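Local coordinates for protein putative RnfG subunit of electron transport complex (Thermotoga maritima, PDB 3DCZ) that probably serves as the FMN-carrying G subunit of the membrane-bound Rnf complex, which couples electron transfer to ion translocation across the membrane, at residues S26-V31 / P72-V77; F30-P35 / Y40-K45; D80-Y85 / G110-S115; Y85-Y90 / R200-V205; F142-E147 / N151-D156. All blocks are in the same frame, centred on the assembly; numbering follows the deposited sequence.

In the fold
All five contacts belong to one antiparallel five-stranded sheet and the elements packed around it. Contact 1 is fully buried and purely apolar, laying helix 22-31 on strand 67-77. Contact 2 follows from the end of the same helix, shares F30 and V31 with contact 1, and adds a backbone hydrogen bond where the chain turns toward helix 44-54. Contacts 3 and 4 share Y85 of strand 83-90 and the same acetate; the first reaches strand 110-120 through mixed polar and apolar groups, the second meets helix 188-206 through hydrocarbon alone. Contact 5, beyond strand 110-120, is local, half buried and half exposed, and ties to contact 3 through the backbones of L113 and V144.

Contact 1 (S26-V31 / P72-V77); sequences SAIKFV and PLYEFV
The two aromatic rings of 72-77 each receive one branch of I28. CD1 of I28 approaches the Y74 ring obliquely, 3.8 Å from CE2, and lies 4.3 Å from the ring centroid, 29° off the normal, an off-centre CH-pi contact. P72 CB lies above one face of the same ring, toward its rim. The F76 ring offers its far end: CZ stands 4.1 Å from I28 CG2, again at a slant. This is helix-on-sheet packing, in which helix 22-31 lies against strand 67-77, second from the edge and beside the outermost strand 59-64, and a single isoleucine bridges two residues on the same face of the strand. The fork works because CG2 is anti to the backbone N while CG1 is anti to the carbonyl carbon (chi1 -66°), and CD1 then extends onward, chi2 173°. Helix 44-54 adds I47 against I28 and I50 against F76. The hydroxyl of Y74 reaches past the apolar patch to hydrogen-bond with G55 O and K24 NZ.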
# COMPACT_ATOMS: atom_id res chain seq x y z
N SER A 26 6.55 12.36 2.40
CA SER A 26 5.23 12.80 1.95
C SER A 26 4.32 11.58 1.69
O SER A 26 3.14 11.56 2.08
CB SER A 26 5.36 13.64 0.69
OG SER A 26 4.10 13.90 0.11
N ALA A 27 4.86 10.57 1.01
CA ALA A 27 4.13 9.33 0.73
C ALA A 27 3.72 8.59 1.98
O ALA A 27 2.61 8.07 2.08
CB ALA A 27 4.92 8.40 -0.22
N ILE A 28 4.64 8.49 2.95
CA ILE A 28 4.34 7.77 4.18
C ILE A 28 3.23 8.51 4.93
O ILE A 28 2.30 7.89 5.45
CB ILE A 28 5.60 7.63 5.02
CG1 ILE A 28 6.57 6.73 4.29
CG2 ILE A 28 5.26 7.08 6.46
CD1 ILE A 28 7.99 6.63 4.96
N LYS A 29 3.32 9.83 4.98
CA LYS A 29 2.26 10.65 5.61
C LYS A 29 0.93 10.42 4.89
O LYS A 29 -0.11 10.19 5.54
CB LYS A 29 2.62 12.14 5.55
CG LYS A 29 3.72 12.56 6.48
CD LYS A 29 4.12 14.02 6.28
CE LYS A 29 5.14 14.46 7.28
NZ LYS A 29 5.35 15.92 7.11
N PHE A 30 0.95 10.42 3.56
CA PHE A 30 -0.29 10.25 2.80
C PHE A 30 -0.99 8.92 3.12
O PHE A 30 -2.21 8.89 3.38
CB PHE A 30 -0.05 10.31 1.30
CG PHE A 30 -1.30 10.07 0.52
CD1 PHE A 30 -2.20 11.09 0.30
CD2 PHE A 30 -1.60 8.80 0.02
CE1 PHE A 30 -3.34 10.87 -0.38
CE2 PHE A 30 -2.77 8.55 -0.62
CZ PHE A 30 -3.65 9.61 -0.87
N VAL A 31 -0.20 7.83 3.17
CA VAL A 31 -0.81 6.51 3.34
C VAL A 31 -1.29 6.26 4.77
O VAL A 31 -2.01 5.28 5.06
CB VAL A 31 0.12 5.36 2.84
CG1 VAL A 31 0.37 5.53 1.29
CG2 VAL A 31 1.40 5.30 3.61
N PRO A 72 12.89 0.20 5.55
CA PRO A 72 12.40 -0.47 6.73
C PRO A 72 10.90 -0.69 6.78
O PRO A 72 10.14 0.02 6.13
CB PRO A 72 12.76 0.52 7.86
CG PRO A 72 13.81 1.34 7.34
CD PRO A 72 13.60 1.45 5.87
N LEU A 73 10.51 -1.66 7.60
CA LEU A 73 9.11 -1.83 7.95
C LEU A 73 8.83 -0.74 8.99
O LEU A 73 9.34 -0.81 10.11
CB LEU A 73 8.91 -3.22 8.56
CG LEU A 73 7.50 -3.51 9.03
CD1 LEU A 73 6.49 -3.36 7.90
CD2 LEU A 73 7.43 -4.89 9.64
N TYR A 74 8.04 0.26 8.65
CA TYR A 74 7.67 1.31 9.60
C TYR A 74 6.39 0.89 10.32
O TYR A 74 5.41 0.50 9.68
CB TYR A 74 7.40 2.63 8.88
CG TYR A 74 8.61 3.14 8.14
CD1 TYR A 74 9.66 3.75 8.80
CD2 TYR A 74 8.69 3.00 6.77
CE1 TYR A 74 10.77 4.24 8.10
CE2 TYR A 74 9.80 3.47 6.06
CZ TYR A 74 10.83 4.10 6.72
OH TYR A 74 11.98 4.58 6.05
N GLU A 75 6.41 0.98 11.65
CA GLU A 75 5.30 0.59 12.49
C GLU A 75 4.68 1.78 13.19
O GLU A 75 5.40 2.67 13.65
CB GLU A 75 5.79 -0.31 13.59
CG GLU A 75 6.43 -1.60 13.10
CD GLU A 75 6.78 -2.51 14.25
OE1 GLU A 75 5.89 -3.23 14.70
OE2 GLU A 75 7.92 -2.47 14.73
N PHE A 76 3.36 1.77 13.27
CA PHE A 76 2.61 2.85 13.90
C PHE A 76 1.45 2.26 14.68
O PHE A 76 1.08 1.09 14.48
CB PHE A 76 2.08 3.86 12.87
CG PHE A 76 3.12 4.38 11.93
CD1 PHE A 76 3.43 3.68 10.77
CD2 PHE A 76 3.81 5.55 12.21
CE1 PHE A 76 4.41 4.15 9.89
CE2 PHE A 76 4.80 6.01 11.34
CZ PHE A 76 5.10 5.31 10.18
N VAL A 77 0.91 3.08 15.57
CA VAL A 77 -0.37 2.82 16.25
C VAL A 77 -1.30 3.97 15.91
O VAL A 77 -0.97 5.15 16.14
CB VAL A 77 -0.21 2.69 17.78
CG1 VAL A 77 -1.58 2.39 18.43
CG2 VAL A 77 0.80 1.59 18.12

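Contact 2 (F30-P35 / Y40-K45); sequences FVLKDP and YLVDEK
K33 lays its aliphatic chain across one face of the Y40 ring, with CE 3.3 Å from CZ and 3.7 Å from the ring centroid, a CH-pi contact over the face. Beyond CG the lysine is extended, so that CG stays beside CD1 and CE1 of the ring while CE reaches its phenolic end. E44 CB lies on the opposite face, leaving the tyrosine sandwiched between two aliphatic groups. Close as it is, this packing sits on the partly exposed side of the contact. A leucine in place of Y40 would probably deprive the lysine methylenes of their flat support and leave the K33 chain freer to swing.

The inner side, with L32, L41 and V42, is more deeply buried and hydrogen-bonded, though its apolar spacing is looser. L41 N donates to L32 O at 2.8 Å, with an N-H...O angle of 166°, and this bond holds a single beta bridge between K33 and Y40. L32 CD2 meets V42 CG2 at 4.1 Å, and L41 CD2 packs 3.8 Å from CB of the partly exposed D34. L32 and V42 both also touch I47 of helix 44-54, which carries this side into the core. D43 then N-caps that helix, its OD2 accepting a weak bond from K45 N. The whole is a helix-to-helix connection, in which the chain leaving helix 22-31 doubles back through one isolated beta bridge before entering helix 44-54.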
# COMPACT_ATOMS: atom_id res chain seq x y z
N PHE A 30 0.95 10.42 3.56
CA PHE A 30 -0.29 10.25 2.80
C PHE A 30 -0.99 8.92 3.12
O PHE A 30 -2.21 8.89 3.38
CB PHE A 30 -0.05 10.31 1.30
CG PHE A 30 -1.30 10.07 0.52
CD1 PHE A 30 -2.20 11.09 0.30
CD2 PHE A 30 -1.60 8.80 0.02
CE1 PHE A 30 -3.34 10.87 -0.38
CE2 PHE A 30 -2.77 8.55 -0.62
CZ PHE A 30 -3.65 9.61 -0.87
N VAL A 31 -0.20 7.83 3.17
CA VAL A 31 -0.81 6.51 3.34
C VAL A 31 -1.29 6.26 4.77
O VAL A 31 -2.01 5.28 5.06
CB VAL A 31 0.12 5.36 2.84
CG1 VAL A 31 0.37 5.53 1.29
CG2 VAL A 31 1.40 5.30 3.61
N LEU A 32 -0.90 7.18 5.66
CA LEU A 32 -1.36 7.18 7.05
C LEU A 32 -2.54 8.13 7.28
O LEU A 32 -2.94 8.33 8.42
CB LEU A 32 -0.21 7.44 8.01
CG LEU A 32 0.74 6.25 8.24
CD1 LEU A 32 2.05 6.75 8.88
CD2 LEU A 32 0.09 5.17 9.11
N LYS A 33 -3.11 8.63 6.19
CA LYS A 33 -4.42 9.30 6.27
C LYS A 33 -5.51 8.28 5.98
O LYS A 33 -5.39 7.40 5.08
CB LYS A 33 -4.50 10.48 5.30
CG LYS A 33 -3.46 11.59 5.58
CD LYS A 33 -3.70 12.81 4.69
CE LYS A 33 -2.74 13.92 5.01
NZ LYS A 33 -2.88 15.05 4.04
N ASP A 34 -6.61 8.38 6.72
CA ASP A 34 -7.75 7.53 6.51
C ASP A 34 -8.40 7.86 5.16
O ASP A 34 -8.71 9.04 4.89
CB ASP A 34 -8.71 7.77 7.66
CG ASP A 34 -9.90 6.86 7.65
OD1 ASP A 34 -10.60 6.72 6.64
OD2 ASP A 34 -10.22 6.34 8.74
N PRO A 35 -8.56 6.85 4.29
CA PRO A 35 -9.06 7.15 2.95
C PRO A 35 -10.56 7.51 2.91
O PRO A 35 -11.05 8.02 1.90
CB PRO A 35 -8.80 5.86 2.18
CG PRO A 35 -8.92 4.81 3.21
CD PRO A 35 -8.32 5.40 4.45
N TYR A 40 -5.54 12.35 9.36
CA TYR A 40 -4.41 11.56 9.80
C TYR A 40 -4.79 10.49 10.84
O TYR A 40 -5.48 10.82 11.83
CB TYR A 40 -3.34 12.46 10.41
CG TYR A 40 -2.41 13.08 9.42
CD1 TYR A 40 -1.45 12.32 8.79
CD2 TYR A 40 -2.46 14.44 9.14
CE1 TYR A 40 -0.58 12.87 7.89
CE2 TYR A 40 -1.58 15.02 8.22
CZ TYR A 40 -0.64 14.21 7.59
OH TYR A 40 0.25 14.71 6.66
N LEU A 41 -4.33 9.26 10.63
CA LEU A 41 -4.48 8.19 11.63
C LEU A 41 -3.40 8.29 12.73
O LEU A 41 -3.56 7.71 13.80
CB LEU A 41 -4.41 6.81 10.94
CG LEU A 41 -5.54 6.52 9.93
CD1 LEU A 41 -5.20 5.28 9.10
CD2 LEU A 41 -6.85 6.38 10.67
N VAL A 42 -2.31 8.98 12.41
CA VAL A 42 -1.19 9.24 13.30
C VAL A 42 -0.82 10.71 13.13
O VAL A 42 -0.76 11.20 12.01
CB VAL A 42 0.04 8.35 12.90
CG1 VAL A 42 1.24 8.53 13.86
CG2 VAL A 42 -0.36 6.89 12.83
N ASP A 43 -0.50 11.39 14.24
CA ASP A 43 -0.10 12.79 14.16
C ASP A 43 1.04 12.94 13.17
O ASP A 43 1.98 12.14 13.16
CB ASP A 43 0.34 13.33 15.52
CG ASP A 43 0.90 14.76 15.44
OD1 ASP A 43 0.11 15.73 15.48
OD2 ASP A 43 2.14 14.92 15.35
N GLU A 44 0.98 14.01 12.38
CA GLU A 44 1.95 14.22 11.33
C GLU A 44 3.38 14.34 11.85
O GLU A 44 4.30 13.78 11.23
CB GLU A 44 1.59 15.43 10.49
CG GLU A 44 2.56 15.71 9.38
CD GLU A 44 2.20 16.92 8.54
OE1 GLU A 44 1.15 17.55 8.80
OE2 GLU A 44 2.99 17.26 7.63
N LYS A 45 3.59 15.07 12.95
CA LYS A 45 4.93 15.17 13.54
C LYS A 45 5.41 13.83 14.12
O LYS A 45 6.60 13.52 14.05
CB LYS A 45 5.00 16.27 14.60
CG LYS A 45 4.75 17.65 14.05

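Contact 3 (D80-Y85 / G110-S115); sequences DGRNAY and GFMLNS. With ACT (acetate ion), chain D.
Acetate O is gripped by two donors: OH of Y85, the tyrosine whose ring meets F111 across the contact, at 2.6 Å, and N83 ND2 at 3.0 Å, the latter with an N-H...O angle of 159°. The oxygen sits at the edge of the tyrosine ring, in its plane; the ion probably came from the crystallisation liquor. Further back along the ring, Y85 CD2 touches F111 CE1 at 3.9 Å, the two side chains crossing at about a right angle. The Y85-F111 contact skips a strand: 83-90 and 110-120 flank strand 98-107 in the antiparallel sheet. On the opposite face of the sheet, R82 reaches across toward M112 and N114. Its guanidinium is oriented by a salt bridge, NE to D80 OD1 at 2.9 Å, on the syn side of the carboxylate and nearly in the guanidinium plane. A bend at chi3 (-73°) turns NH1 toward the selenium of selenomethionine M112, 4.1 Å away at the guanidinium edge. R82 NH2 also donates to a water, which lies 2.9 Å from N114 OD1 in the classic bulge that N114 and S115 form opposite C103.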
# COMPACT_ATOMS: atom_id res chain seq x y z
N ASP A 80 -6.97 5.44 17.10
CA ASP A 80 -7.92 4.50 17.70
C ASP A 80 -7.35 3.11 18.05
O ASP A 80 -8.09 2.17 18.32
CB ASP A 80 -9.21 4.38 16.87
CG ASP A 80 -9.01 3.73 15.52
OD1 ASP A 80 -7.90 3.28 15.18
OD2 ASP A 80 -10.03 3.68 14.78
N GLY A 81 -6.03 3.01 18.11
CA GLY A 81 -5.35 1.89 18.76
C GLY A 81 -5.04 0.69 17.90
O GLY A 81 -4.72 -0.37 18.42
N ARG A 82 -5.12 0.86 16.59
CA ARG A 82 -4.83 -0.22 15.64
C ARG A 82 -3.37 -0.16 15.21
O ARG A 82 -2.80 0.91 15.07
CB ARG A 82 -5.74 -0.11 14.40
CG ARG A 82 -7.22 -0.19 14.70
CD ARG A 82 -8.04 -0.03 13.42
NE ARG A 82 -8.01 1.37 12.94
CZ ARG A 82 -8.19 1.77 11.68
NH1 ARG A 82 -8.45 0.90 10.70
NH2 ARG A 82 -8.12 3.06 11.38
N ASN A 83 -2.78 -1.32 14.97
CA ASN A 83 -1.41 -1.38 14.46
C ASN A 83 -1.38 -1.22 12.97
O ASN A 83 -2.05 -1.95 12.24
CB ASN A 83 -0.74 -2.70 14.85
CG ASN A 83 -0.34 -2.75 16.31
OD1 ASN A 83 -0.61 -1.82 17.08
ND2 ASN A 83 0.34 -3.80 16.68
N ALA A 84 -0.57 -0.28 12.52
CA ALA A 84 -0.44 0.06 11.12
C ALA A 84 1.02 -0.21 10.71
O ALA A 84 1.92 -0.06 11.52
CB ALA A 84 -0.82 1.49 10.89
N TYR A 85 1.21 -0.60 9.45
CA TYR A 85 2.51 -0.94 8.90
C TYR A 85 2.64 -0.21 7.59
O TYR A 85 1.70 -0.27 6.77
CB TYR A 85 2.60 -2.46 8.69
CG TYR A 85 2.53 -3.16 10.01
CD1 TYR A 85 3.70 -3.34 10.77
CD2 TYR A 85 1.32 -3.52 10.57
CE1 TYR A 85 3.65 -3.89 12.02
CE2 TYR A 85 1.27 -4.10 11.82
CZ TYR A 85 2.45 -4.28 12.55
OH TYR A 85 2.42 -4.82 13.81
N GLY A 110 -6.14 -10.88 9.59
CA GLY A 110 -5.17 -10.54 8.56
C GLY A 110 -4.84 -9.07 8.59
O GLY A 110 -4.42 -8.54 9.61
N PHE A 111 -5.04 -8.42 7.47
CA PHE A 111 -4.70 -7.05 7.33
C PHE A 111 -5.69 -6.46 6.38
O PHE A 111 -6.26 -7.16 5.55
CB PHE A 111 -3.30 -6.88 6.70
CG PHE A 111 -2.16 -7.26 7.60
CD1 PHE A 111 -1.59 -6.32 8.41
CD2 PHE A 111 -1.64 -8.57 7.61
CE1 PHE A 111 -0.55 -6.65 9.25
CE2 PHE A 111 -0.61 -8.89 8.42
CZ PHE A 111 -0.06 -7.94 9.24
N MSE A 112 -5.88 -5.15 6.50
CA MSE A 112 -6.57 -4.40 5.47
C MSE A 112 -5.58 -3.44 4.82
O MSE A 112 -4.60 -3.03 5.43
CB MSE A 112 -7.80 -3.65 6.02
CG MSE A 112 -7.47 -2.44 6.80
SE MSE A 112 -9.03 -1.57 7.45
CE MSE A 112 -9.66 -2.90 8.64
N LEU A 113 -5.78 -3.18 3.54
CA LEU A 113 -5.00 -2.20 2.79
C LEU A 113 -5.64 -0.82 2.97
O LEU A 113 -6.78 -0.59 2.52
CB LEU A 113 -4.93 -2.53 1.30
CG LEU A 113 -4.22 -1.50 0.43
CD1 LEU A 113 -2.76 -1.24 0.90
CD2 LEU A 113 -4.20 -1.94 -1.05
N ASN A 114 -4.96 0.08 3.69
CA ASN A 114 -5.51 1.41 3.96
C ASN A 114 -5.33 2.36 2.81
O ASN A 114 -6.25 3.08 2.48
CB ASN A 114 -4.85 2.00 5.21
CG ASN A 114 -5.45 3.34 5.64
OD1 ASN A 114 -6.59 3.37 6.13
ND2 ASN A 114 -4.68 4.46 5.49
N SER A 115 -4.12 2.43 2.27
CA SER A 115 -3.78 3.45 1.29
C SER A 115 -2.51 3.14 0.57
O SER A 115 -1.72 2.33 1.01
CB SER A 115 -3.71 4.83 1.95
OG SER A 115 -3.46 5.89 1.06
C ACT D . 0.13 -7.22 14.78
O ACT D . 0.19 -5.99 14.61
OXT ACT D . -0.66 -7.58 15.67
CH3 ACT D . 0.91 -8.19 13.96
O HOH W 1 -8.44 3.64 8.35

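Contact 4 (Y85-Y90 / R200-V205); sequences YVLSGY and RYLEEV. With ACT (acetate ion), chain D.
L202 meets the strand through both of its terminal methyls. Its CB lies against F111 and joins CG anti to the carbonyl carbon (chi1 -73°); from CG the branches part. CD2 goes to Y85, packing 4.0 Å from its CB, while CD1 goes to L87 CD2 at 4.1 Å. The other methyl of L87, CD1, touches Y201 CD2 at 4.1 Å, approaching that ring obliquely; one face of the ring carries V205 CG1 of the same helix. The axes of 200-205 and 85-90 approach to 10.9 Å, with 130° between their N-to-C directions. F104 of adjacent strand 98-107 and F111 of strand 110-120 beyond it also touch L202. The Y85 hydroxyl, at the far end of its ring, hydrogen-bonds the acetate. An alanine at Y85 keeps CB against L202, but is likely to remove the ring beside this helix and leave the acetate without the Y85 hydroxyl. The helix is held to the sheet here by side-chain carbons, with no polar bond between the segments, which implies an interface that rests on exclusion of water and complementary shape more than on directional bonds.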
# COMPACT_ATOMS: atom_id res chain seq x y z
N TYR A 85 1.21 -0.60 9.45
CA TYR A 85 2.51 -0.94 8.90
C TYR A 85 2.64 -0.21 7.59
O TYR A 85 1.70 -0.27 6.77
CB TYR A 85 2.60 -2.46 8.69
CG TYR A 85 2.53 -3.16 10.01
CD1 TYR A 85 3.70 -3.34 10.77
CD2 TYR A 85 1.32 -3.52 10.57
CE1 TYR A 85 3.65 -3.89 12.02
CE2 TYR A 85 1.27 -4.10 11.82
CZ TYR A 85 2.45 -4.28 12.55
OH TYR A 85 2.42 -4.82 13.81
N VAL A 86 3.76 0.46 7.36
CA VAL A 86 4.04 1.08 6.08
C VAL A 86 5.28 0.42 5.52
O VAL A 86 6.30 0.27 6.18
CB VAL A 86 4.20 2.63 6.18
CG1 VAL A 86 4.62 3.20 4.83
CG2 VAL A 86 2.88 3.26 6.70
N LEU A 87 5.16 0.00 4.27
CA LEU A 87 6.35 -0.46 3.56
C LEU A 87 6.29 -0.06 2.11
O LEU A 87 5.37 0.65 1.69
CB LEU A 87 6.56 -1.97 3.77
CG LEU A 87 5.52 -2.96 3.23
CD1 LEU A 87 5.93 -4.39 3.57
CD2 LEU A 87 4.12 -2.68 3.81
N SER A 88 7.32 -0.44 1.36
CA SER A 88 7.44 -0.07 -0.03
C SER A 88 7.64 -1.33 -0.87
O SER A 88 8.01 -2.41 -0.37
CB SER A 88 8.64 0.88 -0.16
OG SER A 88 8.29 2.16 0.39
N GLY A 89 7.46 -1.18 -2.17
CA GLY A 89 7.64 -2.29 -3.06
C GLY A 89 7.89 -1.90 -4.49
O GLY A 89 7.67 -0.74 -4.91
N TYR A 90 8.38 -2.88 -5.22
CA TYR A 90 8.75 -2.76 -6.62
C TYR A 90 8.27 -3.99 -7.40
O TYR A 90 8.35 -5.10 -6.90
CB TYR A 90 10.28 -2.70 -6.74
CG TYR A 90 10.79 -2.82 -8.16
CD1 TYR A 90 10.84 -1.72 -9.02
CD2 TYR A 90 11.18 -4.06 -8.67
CE1 TYR A 90 11.30 -1.87 -10.32
CE2 TYR A 90 11.64 -4.20 -9.95
CZ TYR A 90 11.69 -3.12 -10.77
OH TYR A 90 12.15 -3.36 -12.06
N ARG A 200 2.13 -10.37 1.22
CA ARG A 200 2.78 -11.63 1.48
C ARG A 200 3.84 -11.50 2.55
O ARG A 200 3.90 -12.29 3.48
CB ARG A 200 3.42 -12.16 0.23
CG ARG A 200 2.49 -12.93 -0.62
CD ARG A 200 3.28 -13.52 -1.79
NE ARG A 200 4.34 -14.45 -1.40
CZ ARG A 200 5.21 -15.01 -2.26
NH1 ARG A 200 5.21 -14.68 -3.54
NH2 ARG A 200 6.09 -15.87 -1.84
N TYR A 201 4.66 -10.48 2.42
CA TYR A 201 5.74 -10.27 3.38
C TYR A 201 5.19 -10.01 4.78
O TYR A 201 5.63 -10.62 5.72
CB TYR A 201 6.63 -9.10 2.90
CG TYR A 201 7.75 -8.82 3.88
CD1 TYR A 201 8.95 -9.49 3.78
CD2 TYR A 201 7.57 -7.92 4.93
CE1 TYR A 201 9.99 -9.28 4.68
CE2 TYR A 201 8.63 -7.70 5.84
CZ TYR A 201 9.83 -8.39 5.69
OH TYR A 201 10.88 -8.19 6.55
N LEU A 202 4.22 -9.10 4.90
CA LEU A 202 3.61 -8.83 6.22
C LEU A 202 3.03 -10.08 6.87
O LEU A 202 3.17 -10.30 8.07
CB LEU A 202 2.50 -7.79 6.10
CG LEU A 202 2.94 -6.36 5.86
CD1 LEU A 202 1.72 -5.42 5.67
CD2 LEU A 202 3.80 -5.89 7.03
N GLU A 203 2.34 -10.88 6.08
CA GLU A 203 1.81 -12.15 6.57
C GLU A 203 2.90 -13.08 7.07
O GLU A 203 2.71 -13.74 8.11
CB GLU A 203 1.00 -12.84 5.48
CG GLU A 203 -0.34 -12.18 5.24
CD GLU A 203 -1.32 -12.42 6.36
OE1 GLU A 203 -1.40 -13.58 6.80
OE2 GLU A 203 -1.99 -11.49 6.80
N GLU A 204 4.03 -13.14 6.35
CA GLU A 204 5.18 -14.00 6.71
C GLU A 204 5.78 -13.58 8.05
O GLU A 204 6.10 -14.43 8.89
CB GLU A 204 6.31 -13.91 5.70
CG GLU A 204 6.20 -14.69 4.42
CD GLU A 204 7.42 -14.43 3.52
OE1 GLU A 204 8.55 -14.40 4.05
OE2 GLU A 204 7.24 -14.20 2.30
N VAL A 205 5.98 -12.28 8.23
CA VAL A 205 6.66 -11.78 9.43
C VAL A 205 5.71 -11.65 10.62
O VAL A 205 6.16 -11.49 11.74
CB VAL A 205 7.48 -10.50 9.14
CG1 VAL A 205 8.53 -10.81 8.07
CG2 VAL A 205 6.60 -9.34 8.71
C ACT D . 0.13 -7.22 14.78
O ACT D . 0.19 -5.99 14.61
OXT ACT D . -0.66 -7.58 15.67
CH3 ACT D . 0.91 -8.19 13.96

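Contact 5 (F142-E147 / N151-D156); sequences FPVPPE and NGLRVD
V144 and L153 form a local apolar contact across helix 146-151, a short helical turn that carries the chain from the edge of the main sheet to the two-stranded parallel sheet of 154-155 and 174-175. It lies within the FMN-binding family region. L153 CD2 fits between the two methyls of V144, 3.9 Å from CG1 and equally from CG2, their side chains crossing at a slant. The valine can present both because CG1 is anti to the backbone N, chi1 174°, and CG2 anti to the carbonyl carbon. L153 also packs on V192 and L195 of helix 188-206, and V144 on L113, so the pair is buried between larger elements. P145 occupies the N-cap position of the helix, and G152 leaves it with a positive phi. The remaining link, on the exposed side, is a backbone bond typical of a helical turn: N151 N donates to E147 O at 3.0 Å, with an N-H...O angle of 141° and the donor tilted 31° from the carbonyl plane.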
# COMPACT_ATOMS: atom_id res chain seq x y z
N PHE A 142 -7.44 1.58 -3.22
CA PHE A 142 -7.64 1.49 -1.78
C PHE A 142 -8.90 2.20 -1.32
O PHE A 142 -9.40 3.08 -2.02
CB PHE A 142 -6.46 2.09 -1.05
CG PHE A 142 -6.24 3.54 -1.37
CD1 PHE A 142 -6.84 4.54 -0.63
CD2 PHE A 142 -5.35 3.89 -2.36
CE1 PHE A 142 -6.57 5.87 -0.92
CE2 PHE A 142 -5.10 5.21 -2.64
CZ PHE A 142 -5.70 6.20 -1.91
N PRO A 143 -9.41 1.84 -0.14
CA PRO A 143 -8.97 0.78 0.75
C PRO A 143 -9.47 -0.59 0.24
O PRO A 143 -10.42 -0.65 -0.57
CB PRO A 143 -9.61 1.16 2.08
CG PRO A 143 -10.87 1.83 1.70
CD PRO A 143 -10.62 2.49 0.38
N VAL A 144 -8.87 -1.67 0.74
CA VAL A 144 -9.31 -3.03 0.45
C VAL A 144 -9.41 -3.78 1.77
O VAL A 144 -8.45 -3.79 2.57
CB VAL A 144 -8.36 -3.75 -0.53
CG1 VAL A 144 -8.78 -5.23 -0.71
CG2 VAL A 144 -8.29 -3.01 -1.95
N PRO A 145 -10.56 -4.42 2.03
CA PRO A 145 -10.73 -5.11 3.31
C PRO A 145 -9.95 -6.45 3.32
O PRO A 145 -9.44 -6.90 2.31
CB PRO A 145 -12.23 -5.31 3.39
CG PRO A 145 -12.70 -5.36 1.97
CD PRO A 145 -11.75 -4.54 1.17
N PRO A 146 -9.81 -7.06 4.51
CA PRO A 146 -9.04 -8.26 4.61
C PRO A 146 -9.42 -9.39 3.65
O PRO A 146 -8.51 -10.02 3.11
CB PRO A 146 -9.24 -8.69 6.05
CG PRO A 146 -9.64 -7.49 6.77
CD PRO A 146 -10.35 -6.64 5.82
N GLU A 147 -10.70 -9.58 3.39
CA GLU A 147 -11.16 -10.64 2.49
C GLU A 147 -10.72 -10.38 1.05
O GLU A 147 -10.37 -11.32 0.32
CB GLU A 147 -12.67 -10.80 2.60
CG GLU A 147 -13.46 -9.54 2.36
CD GLU A 147 -13.79 -8.67 3.60
OE1 GLU A 147 -13.02 -8.60 4.63
OE2 GLU A 147 -14.87 -8.03 3.51
N ASN A 151 -8.10 -12.77 -1.03
CA ASN A 151 -8.48 -13.19 -2.41
C ASN A 151 -7.28 -12.99 -3.36
O ASN A 151 -7.16 -13.67 -4.40
CB ASN A 151 -9.64 -12.31 -2.96
CG ASN A 151 -11.07 -12.67 -2.40
OD1 ASN A 151 -12.03 -11.90 -2.59
ND2 ASN A 151 -11.21 -13.81 -1.75
N GLY A 152 -6.48 -11.98 -3.05
CA GLY A 152 -5.39 -11.52 -3.93
C GLY A 152 -5.89 -10.34 -4.74
O GLY A 152 -6.96 -10.42 -5.34
N LEU A 153 -5.13 -9.26 -4.80
CA LEU A 153 -5.53 -8.12 -5.64
C LEU A 153 -5.32 -8.41 -7.11
O LEU A 153 -4.34 -9.06 -7.49
CB LEU A 153 -4.71 -6.89 -5.25
CG LEU A 153 -4.81 -6.42 -3.81
CD1 LEU A 153 -3.76 -5.31 -3.64
CD2 LEU A 153 -6.22 -5.88 -3.59
N ARG A 154 -6.20 -7.88 -7.96
CA ARG A 154 -6.05 -8.02 -9.40
C ARG A 154 -6.77 -6.87 -10.06
O ARG A 154 -7.74 -6.33 -9.50
CB ARG A 154 -6.58 -9.37 -9.83
CG ARG A 154 -7.94 -9.61 -9.45
CD ARG A 154 -8.32 -11.05 -9.84
NE ARG A 154 -9.62 -11.32 -9.29
CZ ARG A 154 -10.48 -12.19 -9.78
NH1 ARG A 154 -10.17 -12.93 -10.83
NH2 ARG A 154 -11.64 -12.32 -9.19
N VAL A 155 -6.26 -6.47 -11.22
CA VAL A 155 -6.97 -5.46 -12.00
C VAL A 155 -8.26 -6.05 -12.59
O VAL A 155 -8.36 -7.27 -12.79
CB VAL A 155 -6.03 -4.87 -13.09
CG1 VAL A 155 -4.81 -4.22 -12.45
CG2 VAL A 155 -5.64 -5.94 -14.16
N ASP A 156 -9.25 -5.20 -12.90
CA ASP A 156 -10.56 -5.71 -13.33
C ASP A 156 -10.52 -6.53 -14.63
O ASP A 156 -11.31 -7.46 -14.78
CB ASP A 156 -11.67 -4.63 -13.34
CG ASP A 156 -11.46 -3.54 -14.36
OD1 ASP A 156 -10.36 -2.93 -14.42
OD2 ASP A 156 -12.45 -3.25 -15.07